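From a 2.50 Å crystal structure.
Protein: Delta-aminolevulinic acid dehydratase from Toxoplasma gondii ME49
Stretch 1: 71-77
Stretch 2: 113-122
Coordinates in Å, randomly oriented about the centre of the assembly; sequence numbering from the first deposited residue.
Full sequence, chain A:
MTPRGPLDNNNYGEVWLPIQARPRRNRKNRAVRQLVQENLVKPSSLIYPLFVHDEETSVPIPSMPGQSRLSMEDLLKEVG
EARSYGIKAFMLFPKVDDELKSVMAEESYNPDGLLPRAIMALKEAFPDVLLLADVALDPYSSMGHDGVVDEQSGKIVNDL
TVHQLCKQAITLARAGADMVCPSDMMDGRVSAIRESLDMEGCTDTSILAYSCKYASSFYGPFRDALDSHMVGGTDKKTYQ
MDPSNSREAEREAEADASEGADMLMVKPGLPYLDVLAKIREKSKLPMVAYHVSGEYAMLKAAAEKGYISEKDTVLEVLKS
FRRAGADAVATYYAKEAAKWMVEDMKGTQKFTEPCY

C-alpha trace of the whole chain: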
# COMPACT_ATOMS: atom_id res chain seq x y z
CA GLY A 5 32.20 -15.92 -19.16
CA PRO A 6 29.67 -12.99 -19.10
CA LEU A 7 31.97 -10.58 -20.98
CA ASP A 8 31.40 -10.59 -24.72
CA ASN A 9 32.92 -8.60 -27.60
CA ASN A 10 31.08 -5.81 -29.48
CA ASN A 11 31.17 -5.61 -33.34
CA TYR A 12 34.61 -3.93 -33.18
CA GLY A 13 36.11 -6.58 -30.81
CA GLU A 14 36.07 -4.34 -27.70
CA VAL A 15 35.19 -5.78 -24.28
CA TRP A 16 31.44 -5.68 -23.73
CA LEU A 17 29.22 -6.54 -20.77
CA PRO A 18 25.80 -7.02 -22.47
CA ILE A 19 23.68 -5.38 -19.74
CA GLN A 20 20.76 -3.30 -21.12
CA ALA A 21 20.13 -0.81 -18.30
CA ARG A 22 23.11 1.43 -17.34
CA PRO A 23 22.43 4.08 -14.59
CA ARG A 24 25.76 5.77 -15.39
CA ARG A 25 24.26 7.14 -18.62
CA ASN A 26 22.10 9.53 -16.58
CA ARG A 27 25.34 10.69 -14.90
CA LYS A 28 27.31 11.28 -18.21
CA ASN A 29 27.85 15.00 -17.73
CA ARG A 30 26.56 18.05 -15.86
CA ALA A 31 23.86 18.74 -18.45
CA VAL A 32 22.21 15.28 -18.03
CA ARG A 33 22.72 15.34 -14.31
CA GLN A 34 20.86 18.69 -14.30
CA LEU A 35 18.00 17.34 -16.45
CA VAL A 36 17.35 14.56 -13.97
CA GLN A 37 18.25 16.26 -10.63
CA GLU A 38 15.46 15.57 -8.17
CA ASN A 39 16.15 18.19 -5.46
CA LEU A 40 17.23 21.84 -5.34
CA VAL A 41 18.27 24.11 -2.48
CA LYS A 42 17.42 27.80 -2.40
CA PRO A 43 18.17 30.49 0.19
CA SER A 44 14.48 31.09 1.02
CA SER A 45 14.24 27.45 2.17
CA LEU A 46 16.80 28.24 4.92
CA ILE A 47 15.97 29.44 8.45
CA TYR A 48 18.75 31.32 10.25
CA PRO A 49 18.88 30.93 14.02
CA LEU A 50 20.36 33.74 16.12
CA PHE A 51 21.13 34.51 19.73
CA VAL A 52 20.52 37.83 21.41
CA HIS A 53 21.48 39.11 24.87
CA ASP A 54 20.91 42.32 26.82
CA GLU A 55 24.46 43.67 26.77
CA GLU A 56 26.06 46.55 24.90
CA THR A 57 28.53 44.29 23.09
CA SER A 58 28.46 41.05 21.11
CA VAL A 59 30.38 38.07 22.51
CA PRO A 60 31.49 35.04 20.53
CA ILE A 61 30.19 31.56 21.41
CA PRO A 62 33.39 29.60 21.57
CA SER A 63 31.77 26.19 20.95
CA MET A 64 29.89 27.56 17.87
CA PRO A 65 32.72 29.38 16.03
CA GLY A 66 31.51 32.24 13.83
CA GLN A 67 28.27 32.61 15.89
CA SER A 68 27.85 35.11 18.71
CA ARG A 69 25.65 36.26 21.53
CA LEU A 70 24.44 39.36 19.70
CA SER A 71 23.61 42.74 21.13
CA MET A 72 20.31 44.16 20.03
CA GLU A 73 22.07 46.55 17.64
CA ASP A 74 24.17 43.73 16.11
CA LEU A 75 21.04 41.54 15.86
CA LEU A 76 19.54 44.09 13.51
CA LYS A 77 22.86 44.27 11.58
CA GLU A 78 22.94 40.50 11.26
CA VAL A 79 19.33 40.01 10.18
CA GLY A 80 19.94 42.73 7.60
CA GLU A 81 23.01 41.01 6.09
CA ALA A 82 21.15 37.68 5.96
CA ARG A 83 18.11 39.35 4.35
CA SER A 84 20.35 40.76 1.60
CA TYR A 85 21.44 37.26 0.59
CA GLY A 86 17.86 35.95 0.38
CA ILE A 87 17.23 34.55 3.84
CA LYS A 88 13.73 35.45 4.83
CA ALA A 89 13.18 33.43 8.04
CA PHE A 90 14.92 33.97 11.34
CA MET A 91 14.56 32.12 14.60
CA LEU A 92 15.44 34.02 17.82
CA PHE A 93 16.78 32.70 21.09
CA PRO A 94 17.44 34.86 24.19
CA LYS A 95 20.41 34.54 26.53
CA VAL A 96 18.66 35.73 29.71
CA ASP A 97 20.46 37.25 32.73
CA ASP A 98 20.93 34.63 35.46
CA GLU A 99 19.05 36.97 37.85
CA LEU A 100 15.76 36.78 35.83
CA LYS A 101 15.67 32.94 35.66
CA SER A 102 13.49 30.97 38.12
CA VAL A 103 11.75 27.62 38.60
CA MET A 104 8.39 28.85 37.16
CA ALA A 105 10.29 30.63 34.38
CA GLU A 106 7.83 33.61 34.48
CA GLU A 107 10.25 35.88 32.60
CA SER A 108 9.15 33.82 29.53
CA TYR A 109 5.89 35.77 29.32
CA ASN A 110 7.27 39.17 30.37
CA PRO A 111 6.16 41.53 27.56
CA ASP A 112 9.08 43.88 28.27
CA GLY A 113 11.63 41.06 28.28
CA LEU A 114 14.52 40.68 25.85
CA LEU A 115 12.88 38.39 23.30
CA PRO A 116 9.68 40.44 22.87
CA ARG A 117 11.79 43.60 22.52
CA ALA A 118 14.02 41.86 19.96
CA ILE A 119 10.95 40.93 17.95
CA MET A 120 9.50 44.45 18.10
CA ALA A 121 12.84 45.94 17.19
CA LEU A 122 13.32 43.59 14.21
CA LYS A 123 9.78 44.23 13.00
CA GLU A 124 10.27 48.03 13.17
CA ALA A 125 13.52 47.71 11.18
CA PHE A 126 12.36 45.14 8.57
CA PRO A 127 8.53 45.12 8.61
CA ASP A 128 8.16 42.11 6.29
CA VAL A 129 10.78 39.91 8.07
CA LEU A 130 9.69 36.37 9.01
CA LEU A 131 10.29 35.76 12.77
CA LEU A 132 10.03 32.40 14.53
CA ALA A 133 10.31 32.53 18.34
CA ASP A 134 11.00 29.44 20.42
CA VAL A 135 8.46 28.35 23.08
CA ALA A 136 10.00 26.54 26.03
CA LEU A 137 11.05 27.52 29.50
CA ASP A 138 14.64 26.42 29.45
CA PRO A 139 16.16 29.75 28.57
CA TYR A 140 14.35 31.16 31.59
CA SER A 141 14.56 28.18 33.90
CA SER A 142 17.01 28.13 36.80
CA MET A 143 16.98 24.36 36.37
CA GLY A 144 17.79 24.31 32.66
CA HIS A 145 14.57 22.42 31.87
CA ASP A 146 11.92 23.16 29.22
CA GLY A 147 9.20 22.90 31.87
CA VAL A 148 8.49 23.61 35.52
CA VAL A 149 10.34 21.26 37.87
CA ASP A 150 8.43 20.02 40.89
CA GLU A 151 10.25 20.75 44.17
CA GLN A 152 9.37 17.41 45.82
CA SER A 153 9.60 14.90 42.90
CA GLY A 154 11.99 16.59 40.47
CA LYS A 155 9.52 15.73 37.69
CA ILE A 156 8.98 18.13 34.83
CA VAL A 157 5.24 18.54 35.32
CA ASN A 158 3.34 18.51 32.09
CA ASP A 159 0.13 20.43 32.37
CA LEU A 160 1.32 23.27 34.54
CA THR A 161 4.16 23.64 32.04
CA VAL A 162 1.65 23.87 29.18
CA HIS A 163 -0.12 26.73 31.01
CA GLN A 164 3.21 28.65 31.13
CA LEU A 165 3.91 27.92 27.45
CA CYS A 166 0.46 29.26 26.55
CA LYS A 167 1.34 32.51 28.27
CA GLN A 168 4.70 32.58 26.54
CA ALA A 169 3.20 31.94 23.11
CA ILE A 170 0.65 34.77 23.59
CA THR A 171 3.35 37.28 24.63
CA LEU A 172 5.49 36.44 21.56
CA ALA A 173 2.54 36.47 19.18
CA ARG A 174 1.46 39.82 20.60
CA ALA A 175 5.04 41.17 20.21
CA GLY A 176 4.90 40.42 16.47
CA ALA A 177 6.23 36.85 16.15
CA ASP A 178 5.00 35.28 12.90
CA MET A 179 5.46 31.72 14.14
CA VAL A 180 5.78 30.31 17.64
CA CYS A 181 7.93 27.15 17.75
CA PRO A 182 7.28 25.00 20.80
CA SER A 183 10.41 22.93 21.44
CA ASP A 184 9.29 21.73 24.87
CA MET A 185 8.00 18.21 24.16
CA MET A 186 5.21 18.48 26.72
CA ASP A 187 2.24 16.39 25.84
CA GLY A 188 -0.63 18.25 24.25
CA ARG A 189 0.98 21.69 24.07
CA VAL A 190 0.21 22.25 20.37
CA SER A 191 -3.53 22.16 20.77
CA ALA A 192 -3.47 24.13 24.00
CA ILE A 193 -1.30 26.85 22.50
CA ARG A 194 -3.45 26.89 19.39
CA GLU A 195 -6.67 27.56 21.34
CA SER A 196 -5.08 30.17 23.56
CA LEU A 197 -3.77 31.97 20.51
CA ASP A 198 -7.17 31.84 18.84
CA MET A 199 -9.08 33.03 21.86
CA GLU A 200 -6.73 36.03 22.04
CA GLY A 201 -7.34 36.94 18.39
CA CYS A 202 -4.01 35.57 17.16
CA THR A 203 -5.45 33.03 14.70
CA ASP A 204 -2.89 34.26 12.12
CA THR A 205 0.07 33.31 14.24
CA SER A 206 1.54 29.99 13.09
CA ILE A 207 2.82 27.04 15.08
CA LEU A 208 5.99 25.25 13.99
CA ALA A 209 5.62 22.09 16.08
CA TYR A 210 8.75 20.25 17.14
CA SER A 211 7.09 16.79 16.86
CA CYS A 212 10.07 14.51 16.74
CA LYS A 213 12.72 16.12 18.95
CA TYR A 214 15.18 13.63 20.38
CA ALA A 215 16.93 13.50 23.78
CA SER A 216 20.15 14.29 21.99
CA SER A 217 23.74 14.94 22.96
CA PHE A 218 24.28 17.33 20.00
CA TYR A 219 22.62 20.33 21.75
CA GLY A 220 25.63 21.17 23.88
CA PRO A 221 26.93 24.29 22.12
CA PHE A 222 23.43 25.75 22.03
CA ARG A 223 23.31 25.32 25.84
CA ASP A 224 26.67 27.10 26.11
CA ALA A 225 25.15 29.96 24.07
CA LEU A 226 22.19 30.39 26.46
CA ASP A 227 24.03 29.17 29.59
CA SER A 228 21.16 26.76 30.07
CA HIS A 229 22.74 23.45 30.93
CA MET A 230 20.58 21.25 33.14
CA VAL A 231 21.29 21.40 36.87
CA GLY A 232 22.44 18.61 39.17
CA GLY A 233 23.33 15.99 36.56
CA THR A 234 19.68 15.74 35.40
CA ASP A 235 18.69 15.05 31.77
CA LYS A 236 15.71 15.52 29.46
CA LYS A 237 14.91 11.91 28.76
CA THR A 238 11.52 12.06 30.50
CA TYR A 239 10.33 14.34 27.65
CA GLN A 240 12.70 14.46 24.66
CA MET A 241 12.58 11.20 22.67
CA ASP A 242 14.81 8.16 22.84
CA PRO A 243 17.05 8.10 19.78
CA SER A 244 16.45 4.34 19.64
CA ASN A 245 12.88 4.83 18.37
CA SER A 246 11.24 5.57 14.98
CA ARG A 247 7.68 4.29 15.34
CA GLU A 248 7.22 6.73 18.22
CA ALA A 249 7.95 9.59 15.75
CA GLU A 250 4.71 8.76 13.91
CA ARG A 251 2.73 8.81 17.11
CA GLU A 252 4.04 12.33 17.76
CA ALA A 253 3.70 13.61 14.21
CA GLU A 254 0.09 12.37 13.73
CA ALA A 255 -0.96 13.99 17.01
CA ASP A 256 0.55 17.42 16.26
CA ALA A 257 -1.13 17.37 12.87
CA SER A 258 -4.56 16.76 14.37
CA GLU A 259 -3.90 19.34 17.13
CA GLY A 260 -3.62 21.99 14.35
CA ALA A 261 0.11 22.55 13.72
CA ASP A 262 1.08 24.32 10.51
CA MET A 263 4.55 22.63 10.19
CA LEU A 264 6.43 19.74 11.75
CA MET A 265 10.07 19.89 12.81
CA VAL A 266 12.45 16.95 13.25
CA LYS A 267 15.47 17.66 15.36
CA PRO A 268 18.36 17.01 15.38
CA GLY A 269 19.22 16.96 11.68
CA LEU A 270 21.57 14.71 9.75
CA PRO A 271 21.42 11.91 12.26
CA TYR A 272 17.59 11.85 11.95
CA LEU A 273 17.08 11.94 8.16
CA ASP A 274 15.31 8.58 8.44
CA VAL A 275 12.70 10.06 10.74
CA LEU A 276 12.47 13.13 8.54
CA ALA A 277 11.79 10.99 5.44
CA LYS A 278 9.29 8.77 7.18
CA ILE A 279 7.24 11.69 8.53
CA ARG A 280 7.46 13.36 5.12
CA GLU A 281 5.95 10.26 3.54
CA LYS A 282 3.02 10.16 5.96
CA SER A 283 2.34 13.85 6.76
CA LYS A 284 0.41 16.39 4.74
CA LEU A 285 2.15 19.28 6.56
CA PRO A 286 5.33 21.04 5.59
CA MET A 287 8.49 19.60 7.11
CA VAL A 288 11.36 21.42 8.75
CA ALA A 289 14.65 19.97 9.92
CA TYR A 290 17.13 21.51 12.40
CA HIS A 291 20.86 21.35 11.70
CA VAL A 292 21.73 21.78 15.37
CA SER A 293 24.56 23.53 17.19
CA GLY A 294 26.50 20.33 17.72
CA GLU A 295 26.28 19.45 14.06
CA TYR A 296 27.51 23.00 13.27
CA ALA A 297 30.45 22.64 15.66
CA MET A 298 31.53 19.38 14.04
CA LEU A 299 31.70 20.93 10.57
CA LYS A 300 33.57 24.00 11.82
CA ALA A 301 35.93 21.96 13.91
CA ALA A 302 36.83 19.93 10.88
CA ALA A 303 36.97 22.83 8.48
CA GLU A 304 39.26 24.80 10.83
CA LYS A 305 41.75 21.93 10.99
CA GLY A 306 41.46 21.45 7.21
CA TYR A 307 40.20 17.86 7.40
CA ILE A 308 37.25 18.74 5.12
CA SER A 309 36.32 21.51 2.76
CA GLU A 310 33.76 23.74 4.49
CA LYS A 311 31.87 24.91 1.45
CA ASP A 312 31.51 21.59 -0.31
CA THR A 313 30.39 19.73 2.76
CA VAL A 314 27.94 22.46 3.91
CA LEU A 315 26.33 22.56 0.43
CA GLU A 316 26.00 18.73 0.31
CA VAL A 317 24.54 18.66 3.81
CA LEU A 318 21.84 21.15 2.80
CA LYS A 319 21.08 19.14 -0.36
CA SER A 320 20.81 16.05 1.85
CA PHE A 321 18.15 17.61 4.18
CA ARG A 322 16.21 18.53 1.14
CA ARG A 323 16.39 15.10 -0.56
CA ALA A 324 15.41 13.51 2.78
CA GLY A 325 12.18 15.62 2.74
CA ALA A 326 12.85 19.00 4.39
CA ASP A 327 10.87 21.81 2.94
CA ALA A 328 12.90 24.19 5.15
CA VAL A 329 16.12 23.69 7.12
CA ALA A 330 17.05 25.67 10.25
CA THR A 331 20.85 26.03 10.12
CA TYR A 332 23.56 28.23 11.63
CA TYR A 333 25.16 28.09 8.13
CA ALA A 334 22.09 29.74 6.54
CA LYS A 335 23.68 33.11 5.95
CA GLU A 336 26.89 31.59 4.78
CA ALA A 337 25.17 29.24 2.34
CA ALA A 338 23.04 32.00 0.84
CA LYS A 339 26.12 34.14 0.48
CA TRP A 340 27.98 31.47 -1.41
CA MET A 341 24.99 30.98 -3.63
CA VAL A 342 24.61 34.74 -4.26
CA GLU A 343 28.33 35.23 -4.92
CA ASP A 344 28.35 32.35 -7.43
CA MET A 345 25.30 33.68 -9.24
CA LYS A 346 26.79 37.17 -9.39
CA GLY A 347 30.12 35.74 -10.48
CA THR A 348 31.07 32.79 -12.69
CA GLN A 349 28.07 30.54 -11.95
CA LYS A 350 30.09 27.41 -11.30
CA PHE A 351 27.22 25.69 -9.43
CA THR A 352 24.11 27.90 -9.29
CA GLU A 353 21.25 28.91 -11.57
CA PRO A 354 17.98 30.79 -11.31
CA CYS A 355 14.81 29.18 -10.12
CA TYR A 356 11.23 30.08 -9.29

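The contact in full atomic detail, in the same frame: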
# COMPACT_ATOMS: atom_id res chain seq x y z
N SER A 71 24.30 41.59 20.59
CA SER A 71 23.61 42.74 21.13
C SER A 71 22.40 43.04 20.26
O SER A 71 22.35 42.69 19.09
CB SER A 71 24.53 43.96 21.11
OG SER A 71 24.66 44.49 19.80
N MET A 72 21.45 43.77 20.81
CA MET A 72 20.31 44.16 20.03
C MET A 72 20.73 44.86 18.74
O MET A 72 20.24 44.57 17.68
CB MET A 72 19.39 45.07 20.83
CG MET A 72 18.09 45.35 20.11
SD MET A 72 17.03 43.91 20.22
CE MET A 72 16.47 44.14 21.92
N GLU A 73 21.64 45.81 18.83
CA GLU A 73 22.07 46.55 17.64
C GLU A 73 22.66 45.59 16.58
O GLU A 73 22.34 45.67 15.42
CB GLU A 73 23.09 47.61 18.07
CG GLU A 73 23.42 48.58 17.01
CD GLU A 73 24.94 48.90 16.91
OE1 GLU A 73 25.44 49.81 17.65
OE2 GLU A 73 25.60 48.22 16.05
N ASP A 74 23.51 44.67 17.01
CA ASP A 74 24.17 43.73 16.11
C ASP A 74 23.19 42.69 15.57
O ASP A 74 23.37 42.20 14.45
CB ASP A 74 25.37 43.03 16.79
CG ASP A 74 26.64 43.90 16.80
OD1 ASP A 74 26.66 44.96 16.14
OD2 ASP A 74 27.63 43.51 17.47
N LEU A 75 22.15 42.37 16.35
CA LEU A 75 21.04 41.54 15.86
C LEU A 75 20.43 42.14 14.60
O LEU A 75 20.30 41.46 13.59
CB LEU A 75 19.94 41.35 16.91
CG LEU A 75 18.73 40.50 16.53
CD1 LEU A 75 19.09 39.03 16.16
CD2 LEU A 75 17.71 40.54 17.65
N LEU A 76 20.06 43.40 14.67
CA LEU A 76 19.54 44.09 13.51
C LEU A 76 20.57 44.07 12.37
O LEU A 76 20.20 43.83 11.24
CB LEU A 76 19.14 45.52 13.84
CG LEU A 76 18.21 45.79 15.04
CD1 LEU A 76 17.64 47.21 14.93
CD2 LEU A 76 17.06 44.79 15.23
N LYS A 77 21.85 44.31 12.65
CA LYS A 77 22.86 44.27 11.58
C LYS A 77 22.87 42.89 10.93
O LYS A 77 22.96 42.78 9.71
CB LYS A 77 24.29 44.64 12.05
N GLY A 113 10.41 41.86 28.23
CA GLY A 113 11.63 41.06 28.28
C GLY A 113 12.40 41.11 26.98
O GLY A 113 11.91 41.62 25.97
N LEU A 114 13.61 40.55 26.99
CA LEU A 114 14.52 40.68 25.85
C LEU A 114 13.91 40.14 24.56
O LEU A 114 13.90 40.84 23.55
CB LEU A 114 15.86 40.00 26.13
CG LEU A 114 16.87 39.99 24.97
CD1 LEU A 114 17.35 41.37 24.55
CD2 LEU A 114 18.04 39.13 25.36
N LEU A 115 13.37 38.94 24.57
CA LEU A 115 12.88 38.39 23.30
C LEU A 115 11.75 39.24 22.70
O LEU A 115 11.85 39.63 21.54
CB LEU A 115 12.47 36.92 23.41
CG LEU A 115 12.36 36.16 22.10
CD1 LEU A 115 13.63 36.33 21.26
CD2 LEU A 115 12.06 34.68 22.41
N PRO A 116 10.70 39.56 23.48
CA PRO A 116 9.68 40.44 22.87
C PRO A 116 10.23 41.76 22.34
O PRO A 116 9.77 42.23 21.33
CB PRO A 116 8.71 40.71 24.03
CG PRO A 116 8.80 39.53 24.84
CD PRO A 116 10.26 39.08 24.79
N ARG A 117 11.20 42.35 23.02
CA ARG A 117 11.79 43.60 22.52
C ARG A 117 12.59 43.35 21.24
O ARG A 117 12.62 44.20 20.35
CB ARG A 117 12.69 44.25 23.59
CG ARG A 117 11.93 44.88 24.72
CD ARG A 117 12.89 45.61 25.69
NE ARG A 117 13.45 44.71 26.71
CZ ARG A 117 14.73 44.39 26.89
NH1 ARG A 117 15.04 43.57 27.89
NH2 ARG A 117 15.72 44.86 26.11
N ALA A 118 13.25 42.21 21.15
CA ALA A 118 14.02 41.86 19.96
C ALA A 118 13.10 41.72 18.77
O ALA A 118 13.42 42.20 17.67
CB ALA A 118 14.79 40.58 20.18
N ILE A 119 11.95 41.09 18.99
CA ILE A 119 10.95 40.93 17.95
C ILE A 119 10.40 42.28 17.50
O ILE A 119 10.30 42.54 16.31
CB ILE A 119 9.78 40.06 18.42
CG1 ILE A 119 10.22 38.61 18.61
CG2 ILE A 119 8.61 40.15 17.44
CD1 ILE A 119 9.12 37.75 19.16
N MET A 120 10.02 43.12 18.45
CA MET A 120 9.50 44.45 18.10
C MET A 120 10.53 45.26 17.38
O MET A 120 10.21 45.92 16.42
CB MET A 120 9.01 45.21 19.33
CG MET A 120 7.65 44.72 19.85
SD MET A 120 7.16 45.53 21.39
CE MET A 120 7.73 44.38 22.64
N ALA A 121 11.77 45.19 17.83
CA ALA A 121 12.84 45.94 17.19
C ALA A 121 13.10 45.45 15.74
O ALA A 121 13.33 46.24 14.85
CB ALA A 121 14.10 45.87 18.04
N LEU A 122 13.04 44.14 15.53
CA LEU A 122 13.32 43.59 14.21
C LEU A 122 12.20 43.93 13.26
O LEU A 122 12.43 44.32 12.12
CB LEU A 122 13.52 42.09 14.29
CG LEU A 122 14.91 41.70 14.75
CD1 LEU A 122 14.96 40.24 15.10
CD2 LEU A 122 15.93 42.02 13.70

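Two helices, residues 72-77 and 114-122, pack with their N-to-C directions 43° apart (signed crossing angle -43°) and their axes 10.3 Å apart at closest approach. Both begin just inside their stretches, with Ser71 and Gly113 at the N-cap positions. Ser71 turns its side chain back onto its own helix: OG accepts a capping bond from Asp74 N at 3.0 Å, while Ser71 O accepts from Leu75 N at 2.8 Å. Gly113 O likewise accepts from Arg117 N at 3.1 Å, starting the ladder of i to i+4 bonds that runs to Leu122. The backbones come near at two levels, Met72 CA to Ala118 CA at 6.7 Å and Leu76 CA to Leu122 CA at 6.3 Å, one helical turn apart. No hydrogen bond crosses between the stretches; the contact is one of apolar packing and buries 330 Å² in all.

Met72 is the knob of the interface, sitting among Leu114, Arg117, Ala118 and Ala121. Its t, p, p rotamer lays the thioether along the second helix, with SD 3.7 Å from Ala118 CA and 4.1 Å from Ala121 CB, and CE 3.9 Å from Leu114 CD1. The sulfur lies against the backbone at Ala118, whose side chain, like that of Ala121, ends at CB. Met72 CE also lies 4.0 Å from Arg117 C, 4.1 Å from Arg117 CB and 4.3 Å from Arg117 NH2; the guanidinium's hydrogen bonds lie outside this contact.

One turn on, Leu75 points toward the second helix and sets CD2 3.9 Å from Ala118 CB and 3.8 Å from Leu122 CD1. Leu76 leaves its backbone sideways, but its end swings inward, bringing CD2 to 3.4 Å from Leu122 CD2, a tight methyl-methyl approach, and 4.2 Å from Ala121 CB. Leu122 thus meets both leucines.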